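Local coordinates for putative nucleoprotein (Infectious salmon anemia virus, PDB 4EWC) that encapsidates the negative-strand viral RNA, shielding it from nucleases and forming the ribonucleoprotein that serves as template for transcription and replication, at residues 310-324 / 335-347. Residues are numbered along the deposited sequence; the frame is centred on the assembly and turned at random.
Sequences NCGGVALDLMGMKRI and IFSIIQKKVRGRC
Selenomethionine M321 leaves its helix with CG beside the backbone N and bends at its last torsion (chi3 67°), while the ring of F336, its CG trans to the backbone N, swings across to meet the methyl end. The two residues belong to an antiparallel helical hairpin, in which helices 315-324 and 335-346 pack at 152°, their axes approaching to 9.7 Å, inside the helical bundle of the nucleoprotein. M321 is a knob in a hole formed by F336, I339, Q340 and V343. Its CE lies 3.6 Å from CZ of F336, and its SE stands above the ring face, 5.4 Å from the centroid, a distant Met-aromatic contact. The M321 stem runs past I339 in the opposite direction, CG of M321 beside CG2 of I339.

Toward the loop joining the helices, I324 divides its branches: CG2 meets the edge of the F336 ring in plane, and CD1 rests on CB of I335 at 3.5 Å. One turn before M321, CB of D317 abuts CG2 of V343, whose CG1 faces V314, which also touches F379, and L318, which also touches L375 of helix 369-381, so the hairpin is backed by a third helix.

At the other end polar groups take over. The guanidinium of R346 enters the stretch 310-314, with N310 CA over one face and V314 CB over the opposite one. Its NH2 is hydrogen-bonded to the carbonyl O of R385, which helps to fix the group's rotation. The carboxylate of D317 stands steeply against the guanidinium, their planes 77° apart, and its OD2 lies at the guanidinium edge, 3.7 Å from NH1 of R346 in a long salt bridge.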
ATOM      1  N   ASN A 310     -23.852  -4.071  17.767  1.00 51.55           N
ATOM      2  CA  ASN A 310     -22.518  -3.659  17.327  1.00 48.27           C
ATOM      3  C   ASN A 310     -21.943  -4.414  16.112  1.00 48.94           C
ATOM      4  O   ASN A 310     -20.819  -4.136  15.701  1.00 46.11           O
ATOM      5  CB  ASN A 310     -21.505  -3.698  18.480  1.00 46.23           C
ATOM      6  CG  ASN A 310     -21.935  -2.870  19.700  1.00 47.91           C
ATOM      7  OD1 ASN A 310     -22.668  -1.900  19.583  1.00 47.58           O
ATOM      8  ND2 ASN A 310     -21.452  -3.258  20.875  1.00 42.39           N
ATOM      9  N   CYS A 311     -22.677  -5.379  15.555  1.00 47.15           N
ATOM     10  CA  CYS A 311     -22.283  -5.969  14.266  1.00 48.61           C
ATOM     11  C   CYS A 311     -22.663  -5.014  13.125  1.00 51.10           C
ATOM     12  O   CYS A 311     -22.246  -5.187  11.967  1.00 45.85           O
ATOM     13  CB  CYS A 311     -22.988  -7.305  14.046  1.00 49.74           C
ATOM     14  SG  CYS A 311     -22.448  -8.647  15.108  1.00 51.42           S
ATOM     15  N   GLY A 312     -23.444  -3.997  13.492  1.00 50.40           N
ATOM     16  CA  GLY A 312     -24.184  -3.194  12.553  1.00 46.20           C
ATOM     17  C   GLY A 312     -23.610  -1.879  12.078  1.00 53.90           C
ATOM     18  O   GLY A 312     -24.075  -1.355  11.070  1.00 63.13           O
ATOM     19  N   GLY A 313     -22.633  -1.300  12.759  1.00 51.44           N
ATOM     20  CA  GLY A 313     -22.050  -0.066  12.227  1.00 48.50           C
ATOM     21  C   GLY A 313     -22.833   1.188  12.613  1.00 49.28           C
ATOM     22  O   GLY A 313     -24.027   1.301  12.332  1.00 44.67           O
ATOM     23  N   VAL A 314     -22.137   2.134  13.235  1.00 44.77           N
ATOM     24  CA  VAL A 314     -22.769   3.242  13.938  1.00 45.46           C
ATOM     25  C   VAL A 314     -23.694   4.145  13.091  1.00 49.78           C
ATOM     26  O   VAL A 314     -24.637   4.737  13.628  1.00 45.97           O
ATOM     27  CB  VAL A 314     -21.713   4.054  14.772  1.00 43.47           C
ATOM     28  CG1 VAL A 314     -20.939   5.019  13.905  1.00 45.05           C
ATOM     29  CG2 VAL A 314     -22.348   4.731  15.970  1.00 39.14           C
ATOM     30  N   ALA A 315     -23.453   4.204  11.778  1.00 47.73           N
ATOM     31  CA  ALA A 315     -24.269   5.019  10.870  1.00 48.53           C
ATOM     32  C   ALA A 315     -25.767   4.732  10.970  1.00 52.89           C
ATOM     33  O   ALA A 315     -26.600   5.604  10.717  1.00 54.88           O
ATOM     34  CB  ALA A 315     -23.803   4.882   9.426  1.00 40.70           C
ATOM     35  N   LEU A 316     -26.107   3.506  11.337  1.00 49.41           N
ATOM     36  CA  LEU A 316     -27.502   3.118  11.470  1.00 51.00           C
ATOM     37  C   LEU A 316     -28.183   3.894  12.580  1.00 55.85           C
ATOM     38  O   LEU A 316     -29.311   4.366  12.409  1.00 60.42           O
ATOM     39  CB  LEU A 316     -27.614   1.612  11.733  1.00 55.00           C
ATOM     40  CG  LEU A 316     -27.159   0.668  10.618  1.00 55.99           C
ATOM     41  CD1 LEU A 316     -27.372  -0.752  11.061  1.00 53.24           C
ATOM     42  CD2 LEU A 316     -27.905   0.940   9.310  1.00 50.81           C
ATOM     43  N   ASP A 317     -27.495   4.028  13.714  1.00 53.82           N
ATOM     44  CA  ASP A 317     -28.045   4.746  14.867  1.00 54.69           C
ATOM     45  C   ASP A 317     -28.114   6.239  14.611  1.00 52.94           C
ATOM     46  O   ASP A 317     -29.038   6.885  15.050  1.00 54.94           O
ATOM     47  CB  ASP A 317     -27.183   4.540  16.111  1.00 56.33           C
ATOM     48  CG  ASP A 317     -27.118   3.101  16.554  1.00 59.24           C
ATOM     49  OD1 ASP A 317     -28.123   2.368  16.426  1.00 64.18           O
ATOM     50  OD2 ASP A 317     -26.041   2.703  17.035  1.00 65.03           O
ATOM     51  N   LEU A 318     -27.120   6.772  13.910  1.00 52.92           N
ATOM     52  CA  LEU A 318     -26.996   8.203  13.744  1.00 52.55           C
ATOM     53  C   LEU A 318     -28.064   8.682  12.790  1.00 58.86           C
ATOM     54  O   LEU A 318     -28.649   9.750  12.973  1.00 60.55           O
ATOM     55  CB  LEU A 318     -25.609   8.585  13.218  1.00 52.49           C
ATOM     56  CG  LEU A 318     -24.388   8.131  14.027  1.00 52.97           C
ATOM     57  CD1 LEU A 318     -23.103   8.405  13.274  1.00 56.49           C
ATOM     58  CD2 LEU A 318     -24.365   8.793  15.376  1.00 51.89           C
HETATM   59  N   MSE A 319     -28.305   7.887  11.757  1.00 59.98           N
HETATM   60  CA  MSE A 319     -29.292   8.227  10.749  1.00 58.88           C
HETATM   61  C   MSE A 319     -30.657   8.176  11.405  1.00 60.24           C
HETATM   62  O   MSE A 319     -31.542   8.977  11.101  1.00 60.91           O
HETATM   63  CB  MSE A 319     -29.247   7.221   9.606  1.00 58.81           C
HETATM   64  CG  MSE A 319     -28.114   7.394   8.635  1.00 59.72           C
HETATM   65 SE   MSE A 319     -28.076   5.810   7.484  0.70 63.59          SE
HETATM   66  CE  MSE A 319     -29.996   5.704   7.165  1.00 68.19           C
ATOM     67  N   GLY A 320     -30.820   7.211  12.301  1.00 56.07           N
ATOM     68  CA  GLY A 320     -32.046   7.095  13.062  1.00 63.04           C
ATOM     69  C   GLY A 320     -32.269   8.344  13.907  1.00 66.37           C
ATOM     70  O   GLY A 320     -33.397   8.824  14.037  1.00 66.28           O
HETATM   71  N   MSE A 321     -31.179   8.868  14.468  1.00 63.10           N
HETATM   72  CA  MSE A 321     -31.213  10.047  15.319  1.00 62.32           C
HETATM   73  C   MSE A 321     -31.517  11.313  14.528  1.00 66.46           C
HETATM   74  O   MSE A 321     -32.202  12.203  15.026  1.00 67.69           O
HETATM   75  CB  MSE A 321     -29.897  10.219  16.084  1.00 56.24           C
HETATM   76  CG  MSE A 321     -29.798   9.401  17.347  1.00 58.78           C
HETATM   77 SE   MSE A 321     -28.068   9.537  18.271  0.65 55.58          SE
HETATM   78  CE  MSE A 321     -28.205  11.427  18.796  1.00 66.12           C
ATOM     79  N   LYS A 322     -31.004  11.400  13.305  1.00 63.58           N
ATOM     80  CA  LYS A 322     -31.215  12.582  12.464  1.00 67.86           C
ATOM     81  C   LYS A 322     -32.647  12.602  11.941  1.00 74.11           C
ATOM     82  O   LYS A 322     -33.289  13.655  11.883  1.00 75.29           O
ATOM     83  CB  LYS A 322     -30.204  12.597  11.304  1.00 61.54           C
ATOM     84  CG  LYS A 322     -30.377  13.708  10.295  1.00 59.93           C
ATOM     85  CD  LYS A 322     -29.418  13.532   9.121  1.00 57.50           C
ATOM     86  CE  LYS A 322     -29.428  14.743   8.215  1.00 57.52           C
ATOM     87  NZ  LYS A 322     -28.438  14.635   7.106  1.00 66.27           N
ATOM     88  N   ARG A 323     -33.136  11.419  11.571  1.00 74.59           N
ATOM     89  CA  ARG A 323     -34.460  11.269  10.973  1.00 75.04           C
ATOM     90  C   ARG A 323     -35.533  11.646  11.974  1.00 78.54           C
ATOM     91  O   ARG A 323     -36.489  12.351  11.657  1.00 81.73           O
ATOM     92  CB  ARG A 323     -34.664   9.829  10.531  1.00 75.76           C
ATOM     93  CG  ARG A 323     -36.047   9.525  10.010  1.00 76.75           C
ATOM     94  CD  ARG A 323     -36.200   8.032   9.730  1.00 89.71           C
ATOM     95  NE  ARG A 323     -35.057   7.482   9.001  1.00 90.32           N
ATOM     96  CZ  ARG A 323     -34.878   7.583   7.681  1.00 96.03           C
ATOM     97  NH1 ARG A 323     -35.765   8.224   6.927  1.00 90.05           N
ATOM     98  NH2 ARG A 323     -33.803   7.045   7.111  1.00 86.84           N
ATOM     99  N   ILE A 324     -35.357  11.161  13.194  1.00 77.46           N
ATOM    100  CA  ILE A 324     -36.236  11.494  14.300  1.00 78.81           C
ATOM    101  C   ILE A 324     -36.019  12.934  14.793  1.00 82.45           C
ATOM    102  O   ILE A 324     -36.844  13.475  15.527  1.00 82.39           O
ATOM    103  CB  ILE A 324     -36.021  10.514  15.461  1.00 79.65           C
ATOM    104  CG1 ILE A 324     -37.259  10.460  16.355  1.00 90.01           C
ATOM    105  CG2 ILE A 324     -34.769  10.881  16.245  1.00 78.26           C
ATOM    106  CD1 ILE A 324     -37.321   9.236  17.244  1.00 86.59           C
ATOM    107  N   ILE A 335     -37.380   7.906  22.115  1.00 80.97           N
ATOM    108  CA  ILE A 335     -36.570   7.110  21.211  1.00 79.26           C
ATOM    109  C   ILE A 335     -35.187   7.733  21.047  1.00 73.32           C
ATOM    110  O   ILE A 335     -34.174   7.056  21.209  1.00 71.23           O
ATOM    111  CB  ILE A 335     -37.269   6.949  19.848  1.00 84.10           C
ATOM    112  CG1 ILE A 335     -38.618   6.257  20.035  1.00 80.77           C
ATOM    113  CG2 ILE A 335     -36.397   6.160  18.872  1.00 81.56           C
ATOM    114  CD1 ILE A 335     -39.393   6.080  18.747  1.00 89.12           C
ATOM    115  N   PHE A 336     -35.156   9.027  20.747  1.00 74.01           N
ATOM    116  CA  PHE A 336     -33.906   9.784  20.651  1.00 72.00           C
ATOM    117  C   PHE A 336     -32.970   9.494  21.834  1.00 70.44           C
ATOM    118  O   PHE A 336     -31.778   9.285  21.649  1.00 70.34           O
ATOM    119  CB  PHE A 336     -34.213  11.276  20.564  1.00 65.05           C
ATOM    120  CG  PHE A 336     -33.042  12.122  20.171  1.00 63.05           C
ATOM    121  CD1 PHE A 336     -32.158  12.590  21.127  1.00 62.56           C
ATOM    122  CD2 PHE A 336     -32.839  12.480  18.849  1.00 67.00           C
ATOM    123  CE1 PHE A 336     -31.080  13.389  20.773  1.00 65.93           C
ATOM    124  CE2 PHE A 336     -31.756  13.276  18.484  1.00 67.17           C
ATOM    125  CZ  PHE A 336     -30.876  13.735  19.449  1.00 65.75           C
ATOM    126  N   SER A 337     -33.516   9.466  23.046  1.00 69.82           N
ATOM    127  CA  SER A 337     -32.728   9.147  24.236  1.00 72.76           C
ATOM    128  C   SER A 337     -32.234   7.692  24.253  1.00 69.27           C
ATOM    129  O   SER A 337     -31.189   7.385  24.828  1.00 62.77           O
ATOM    130  CB  SER A 337     -33.539   9.425  25.504  1.00 64.92           C
ATOM    131  OG  SER A 337     -33.949  10.774  25.552  1.00 68.57           O
ATOM    132  N   ILE A 338     -32.997   6.802  23.634  1.00 65.51           N
ATOM    133  CA  ILE A 338     -32.642   5.396  23.619  1.00 70.80           C
ATOM    134  C   ILE A 338     -31.497   5.154  22.662  1.00 69.74           C
ATOM    135  O   ILE A 338     -30.583   4.374  22.950  1.00 69.11           O
ATOM    136  CB  ILE A 338     -33.813   4.543  23.156  1.00 72.60           C
ATOM    137  CG1 ILE A 338     -34.988   4.719  24.111  1.00 71.79           C
ATOM    138  CG2 ILE A 338     -33.392   3.079  23.043  1.00 73.78           C
ATOM    139  CD1 ILE A 338     -36.234   4.014  23.653  1.00 74.71           C
ATOM    140  N   ILE A 339     -31.564   5.825  21.519  1.00 64.44           N
ATOM    141  CA  ILE A 339     -30.561   5.671  20.503  1.00 61.25           C
ATOM    142  C   ILE A 339     -29.311   6.372  20.975  1.00 61.86           C
ATOM    143  O   ILE A 339     -28.195   5.874  20.781  1.00 61.88           O
ATOM    144  CB  ILE A 339     -31.007   6.262  19.160  1.00 62.64           C
ATOM    145  CG1 ILE A 339     -32.353   5.682  18.724  1.00 62.89           C
ATOM    146  CG2 ILE A 339     -29.964   5.992  18.087  1.00 59.91           C
ATOM    147  CD1 ILE A 339     -32.723   6.034  17.281  1.00 60.34           C
ATOM    148  N   GLN A 340     -29.501   7.517  21.620  1.00 58.67           N
ATOM    149  CA  GLN A 340     -28.382   8.304  22.123  1.00 56.65           C
ATOM    150  C   GLN A 340     -27.560   7.507  23.120  1.00 60.76           C
ATOM    151  O   GLN A 340     -26.328   7.541  23.102  1.00 61.40           O
ATOM    152  CB  GLN A 340     -28.888   9.556  22.810  1.00 59.41           C
ATOM    153  CG  GLN A 340     -27.826  10.628  22.870  1.00 64.12           C
ATOM    154  CD  GLN A 340     -28.314  11.906  23.502  1.00 60.48           C
ATOM    155  OE1 GLN A 340     -29.352  11.931  24.165  1.00 59.22           O
ATOM    156  NE2 GLN A 340     -27.564  12.983  23.299  1.00 58.72           N
ATOM    157  N   LYS A 341     -28.265   6.800  23.996  1.00 59.66           N
ATOM    158  CA  LYS A 341     -27.652   5.982  25.016  1.00 59.77           C
ATOM    159  C   LYS A 341     -26.863   4.849  24.365  1.00 58.24           C
ATOM    160  O   LYS A 341     -25.769   4.510  24.797  1.00 56.67           O
ATOM    161  CB  LYS A 341     -28.740   5.427  25.946  1.00 66.86           C
ATOM    162  CG  LYS A 341     -28.316   4.229  26.817  1.00 72.67           C
ATOM    163  CD  LYS A 341     -29.523   3.421  27.289  1.00 77.39           C
ATOM    164  CE  LYS A 341     -30.453   3.031  26.118  1.00 80.16           C
ATOM    165  NZ  LYS A 341     -29.835   2.111  25.127  1.00 74.14           N
ATOM    166  N   LYS A 342     -27.421   4.269  23.312  1.00 59.67           N
ATOM    167  CA  LYS A 342     -26.726   3.213  22.594  1.00 61.41           C
ATOM    168  C   LYS A 342     -25.460   3.746  21.949  1.00 57.30           C
ATOM    169  O   LYS A 342     -24.393   3.127  22.074  1.00 53.48           O
ATOM    170  CB  LYS A 342     -27.625   2.574  21.546  1.00 59.01           C
ATOM    171  CG  LYS A 342     -28.675   1.690  22.142  1.00 60.03           C
ATOM    172  CD  LYS A 342     -29.618   1.197  21.081  1.00 70.27           C
ATOM    173  CE  LYS A 342     -30.747   0.395  21.690  1.00 67.90           C
ATOM    174  NZ  LYS A 342     -31.660  -0.100  20.625  1.00 72.38           N
ATOM    175  N   VAL A 343     -25.573   4.894  21.279  1.00 52.37           N
ATOM    176  CA  VAL A 343     -24.401   5.500  20.679  1.00 50.15           C
ATOM    177  C   VAL A 343     -23.350   5.854  21.724  1.00 51.09           C
ATOM    178  O   VAL A 343     -22.162   5.605  21.504  1.00 49.19           O
ATOM    179  CB  VAL A 343     -24.735   6.726  19.831  1.00 52.43           C
ATOM    180  CG1 VAL A 343     -23.474   7.278  19.166  1.00 49.76           C
ATOM    181  CG2 VAL A 343     -25.744   6.365  18.774  1.00 53.42           C
ATOM    182  N   ARG A 344     -23.775   6.412  22.859  1.00 53.40           N
ATOM    183  CA  ARG A 344     -22.833   6.772  23.924  1.00 46.31           C
ATOM    184  C   ARG A 344     -22.041   5.566  24.366  1.00 43.43           C
ATOM    185  O   ARG A 344     -20.829   5.648  24.494  1.00 47.99           O
ATOM    186  CB  ARG A 344     -23.520   7.456  25.124  1.00 49.24           C
ATOM    187  CG  ARG A 344     -22.562   8.352  25.938  1.00 49.95           C
ATOM    188  CD  ARG A 344     -23.281   9.176  27.000  1.00 47.09           C
ATOM    189  NE  ARG A 344     -22.420  10.154  27.654  1.00 47.59           N
ATOM    190  CZ  ARG A 344     -21.494   9.862  28.570  1.00 53.49           C
ATOM    191  NH1 ARG A 344     -21.278   8.602  28.928  1.00 51.05           N
ATOM    192  NH2 ARG A 344     -20.768  10.831  29.129  1.00 52.97           N
ATOM    193  N   GLY A 345     -22.729   4.447  24.572  1.00 43.97           N
ATOM    194  CA  GLY A 345     -22.082   3.192  24.900  1.00 42.15           C
ATOM    195  C   GLY A 345     -21.145   2.656  23.825  1.00 47.39           C
ATOM    196  O   GLY A 345     -20.245   1.885  24.115  1.00 48.40           O
ATOM    197  N   ARG A 346     -21.348   3.045  22.575  1.00 45.96           N
ATOM    198  CA  ARG A 346     -20.482   2.541  21.523  1.00 49.52           C
ATOM    199  C   ARG A 346     -19.209   3.359  21.417  1.00 48.05           C
ATOM    200  O   ARG A 346     -18.242   2.928  20.792  1.00 45.66           O
ATOM    201  CB  ARG A 346     -21.205   2.442  20.170  1.00 49.57           C
ATOM    202  CG  ARG A 346     -22.239   1.322  20.119  1.00 46.30           C
ATOM    203  CD  ARG A 346     -22.784   1.108  18.738  1.00 49.42           C
ATOM    204  NE  ARG A 346     -21.901   0.308  17.891  1.00 52.33           N
ATOM    205  CZ  ARG A 346     -22.198  -0.047  16.638  1.00 56.06           C
ATOM    206  NH1 ARG A 346     -23.350   0.337  16.103  1.00 55.61           N
ATOM    207  NH2 ARG A 346     -21.349  -0.780  15.913  1.00 52.83           N
ATOM    208  N   CYS A 347     -19.204   4.523  22.053  1.00 44.18           N
ATOM    209  CA  CYS A 347     -18.021   5.359  22.069  1.00 46.66           C
ATOM    210  C   CYS A 347     -16.900   4.756  22.899  1.00 49.58           C
ATOM    211  O   CYS A 347     -17.129   4.160  23.953  1.00 51.77           O
ATOM    212  CB  CYS A 347     -18.343   6.758  22.582  1.00 46.65           C
ATOM    213  SG  CYS A 347     -19.493   7.634  21.585  1.00 44.86           S
TER